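Local coordinates for five-membered-cyclitol-phosphate synthase (Streptomyces citricolor, PDB 6K96), which belongs to the myo-inositol-1-phosphate synthase family and binds nicotinamide-adenine-dinucleotide and a sodium ion, at residues I304-A309 with E343-L348. Numbering follows the deposited sequence.
Sequences IRIAAA and EAYRQL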
loop_
_atom_site.group_PDB
_atom_site.type_symbol
_atom_site.label_atom_id
_atom_site.label_comp_id
_atom_site.label_asym_id
_atom_site.label_seq_id
_atom_site.Cartn_x
_atom_site.Cartn_y
_atom_site.Cartn_z
ATOM N N ILE B 304 10.531 0.746 34.166
ATOM C CA ILE B 304 10.172 0.322 35.551
ATOM C C ILE B 304 11.330 -0.472 36.145
ATOM O O ILE B 304 11.504 -0.429 37.372
ATOM C CB ILE B 304 8.866 -0.468 35.681
ATOM C CG1 ILE B 304 8.874 -1.713 34.798
ATOM C CG2 ILE B 304 7.673 0.436 35.439
ATOM C CD1 ILE B 304 7.567 -2.447 34.814
ATOM N N ARG B 305 12.082 -1.200 35.327
ATOM C CA ARG B 305 13.219 -1.989 35.853
ATOM C C ARG B 305 14.378 -1.013 36.074
ATOM O O ARG B 305 15.163 -1.244 37.040
ATOM C CB ARG B 305 13.643 -3.131 34.929
ATOM C CG ARG B 305 12.737 -4.354 34.916
ATOM C CD ARG B 305 12.490 -4.856 33.497
ATOM N NE ARG B 305 13.489 -5.700 32.865
ATOM C CZ ARG B 305 13.723 -5.783 31.545
ATOM N NH1 ARG B 305 13.063 -5.070 30.656
ATOM N NH2 ARG B 305 14.631 -6.605 31.092
ATOM N N ILE B 306 14.511 0.019 35.227
ATOM C CA ILE B 306 15.601 1.007 35.420
ATOM C C ILE B 306 15.357 1.638 36.780
ATOM O O ILE B 306 16.310 1.727 37.574
ATOM C CB ILE B 306 15.708 2.035 34.294
ATOM C CG1 ILE B 306 15.967 1.409 32.930
ATOM C CG2 ILE B 306 16.820 3.010 34.626
ATOM C CD1 ILE B 306 15.689 2.369 31.779
ATOM N N ALA B 307 14.089 1.952 37.037
ATOM C CA ALA B 307 13.545 2.541 38.282
ATOM C C ALA B 307 13.913 1.679 39.485
ATOM O O ALA B 307 14.681 2.159 40.344
ATOM C CB ALA B 307 12.045 2.676 38.154
ATOM N N ALA B 308 13.356 0.467 39.574
ATOM C CA ALA B 308 13.479 -0.426 40.752
ATOM C C ALA B 308 14.950 -0.704 41.050
ATOM O O ALA B 308 15.345 -0.498 42.212
ATOM C CB ALA B 308 12.672 -1.681 40.577
ATOM N N ALA B 309 15.749 -1.097 40.057
ATOM C CA ALA B 309 17.156 -1.513 40.281
ATOM C C ALA B 309 17.952 -0.339 40.857
ATOM O O ALA B 309 18.761 -0.556 41.740
ATOM C CB ALA B 309 17.782 -2.026 39.015
ATOM N N GLU B 343 26.760 3.376 29.351
ATOM C CA GLU B 343 27.559 3.542 30.608
ATOM C C GLU B 343 26.633 3.340 31.818
ATOM O O GLU B 343 26.972 2.551 32.711
ATOM C CB GLU B 343 28.207 4.929 30.631
ATOM C CG GLU B 343 29.310 5.121 31.659
ATOM C CD GLU B 343 30.025 6.479 31.647
ATOM O OE1 GLU B 343 31.307 6.499 31.676
ATOM O OE2 GLU B 343 29.321 7.527 31.631
ATOM N N ALA B 344 25.471 3.992 31.802
ATOM C CA ALA B 344 24.417 3.903 32.836
ATOM C C ALA B 344 23.842 2.473 32.941
ATOM O O ALA B 344 23.638 2.024 34.052
ATOM C CB ALA B 344 23.385 4.959 32.544
ATOM N N TYR B 345 23.562 1.770 31.841
ATOM C CA TYR B 345 23.058 0.352 31.847
ATOM C C TYR B 345 24.102 -0.595 32.460
ATOM O O TYR B 345 23.799 -1.405 33.345
ATOM C CB TYR B 345 22.717 -0.162 30.438
ATOM C CG TYR B 345 21.265 0.016 30.088
ATOM C CD1 TYR B 345 20.287 -0.588 30.874
ATOM C CD2 TYR B 345 20.863 0.826 29.035
ATOM C CE1 TYR B 345 18.944 -0.413 30.612
ATOM C CE2 TYR B 345 19.515 1.038 28.773
ATOM C CZ TYR B 345 18.559 0.380 29.541
ATOM O OH TYR B 345 17.226 0.515 29.294
ATOM N N ARG B 346 25.327 -0.485 31.966
ATOM C CA ARG B 346 26.486 -1.340 32.363
ATOM C C ARG B 346 26.801 -1.100 33.851
ATOM O O ARG B 346 26.907 -2.112 34.590
ATOM C CB ARG B 346 27.625 -1.032 31.387
ATOM C CG ARG B 346 28.888 -1.843 31.571
ATOM C CD ARG B 346 30.015 -1.199 30.778
ATOM N NE ARG B 346 30.228 0.201 31.116
ATOM C CZ ARG B 346 30.743 0.663 32.273
ATOM N NH1 ARG B 346 31.109 -0.146 33.268
ATOM N NH2 ARG B 346 30.875 1.969 32.421
ATOM N N GLN B 347 26.882 0.175 34.281
ATOM C CA GLN B 347 27.128 0.532 35.704
ATOM C C GLN B 347 25.961 0.014 36.561
ATOM O O GLN B 347 26.218 -0.570 37.615
ATOM C CB GLN B 347 27.393 2.035 35.858
ATOM C CG GLN B 347 28.782 2.466 35.380
ATOM C CD GLN B 347 29.050 3.944 35.577
ATOM O OE1 GLN B 347 29.933 4.517 34.933
ATOM N NE2 GLN B 347 28.291 4.581 36.465
ATOM N N LEU B 348 24.721 0.166 36.102
ATOM C CA LEU B 348 23.529 -0.186 36.913
ATOM C C LEU B 348 23.492 -1.693 37.147
ATOM O O LEU B 348 23.188 -2.118 38.288
ATOM C CB LEU B 348 22.250 0.263 36.203
ATOM C CG LEU B 348 20.952 -0.084 36.921
ATOM C CD1 LEU B 348 20.976 0.430 38.359
ATOM C CD2 LEU B 348 19.775 0.493 36.151
#
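L348 reaches across to helix 304-309 with both of its methyl groups. CD2 lies 3.9 Å from the backbone O of I306 and 4.2 Å from CG2 of the same residue. CD1 turns to A309, where it meets CB at 4.1 Å and also packs on the carbonyl carbon. L348 has its CG anti to the backbone N (chi1 178°), which carries the branched end out between I306 and A309, one turn apart on the facing helix. The I306 and L348 side chains cross at about a right angle.

I306 also meets Y345, at the phenol end of the ring. CD1 of I306 lies 3.5 Å from OH of Y345 and 4.1 Å from its CZ. CG1 follows at 4.0 Å from OH. The first torsion of I306 (chi1 -60°) sets CG2 anti to the backbone N and CG1 beside it, which sends CG2 to L348 and CG1 with CD1 to Y345. The I306 and Y345 side chains also cross at about a right angle.

The two segments lie on helix 292-313 and helix 338-353, the last two helices of the modelled chain. Their local axes approach to 11.6 Å at an angle of 49°. Helix 292-313 packs on the parallel sheet of the Rossmann-type dinucleotide-binding domain, with I304 and A308 against strand 5-10 and A307 against strand 127-130. Helix 338-353 packs against helix 292-313 through I306 and A309. All four touching residues are buried.

No hydrogen bond links the two segments. The polar end of Y345 is served from nearby instead: its OH makes a weak hydrogen bond with OD1 of D302, one turn before I306.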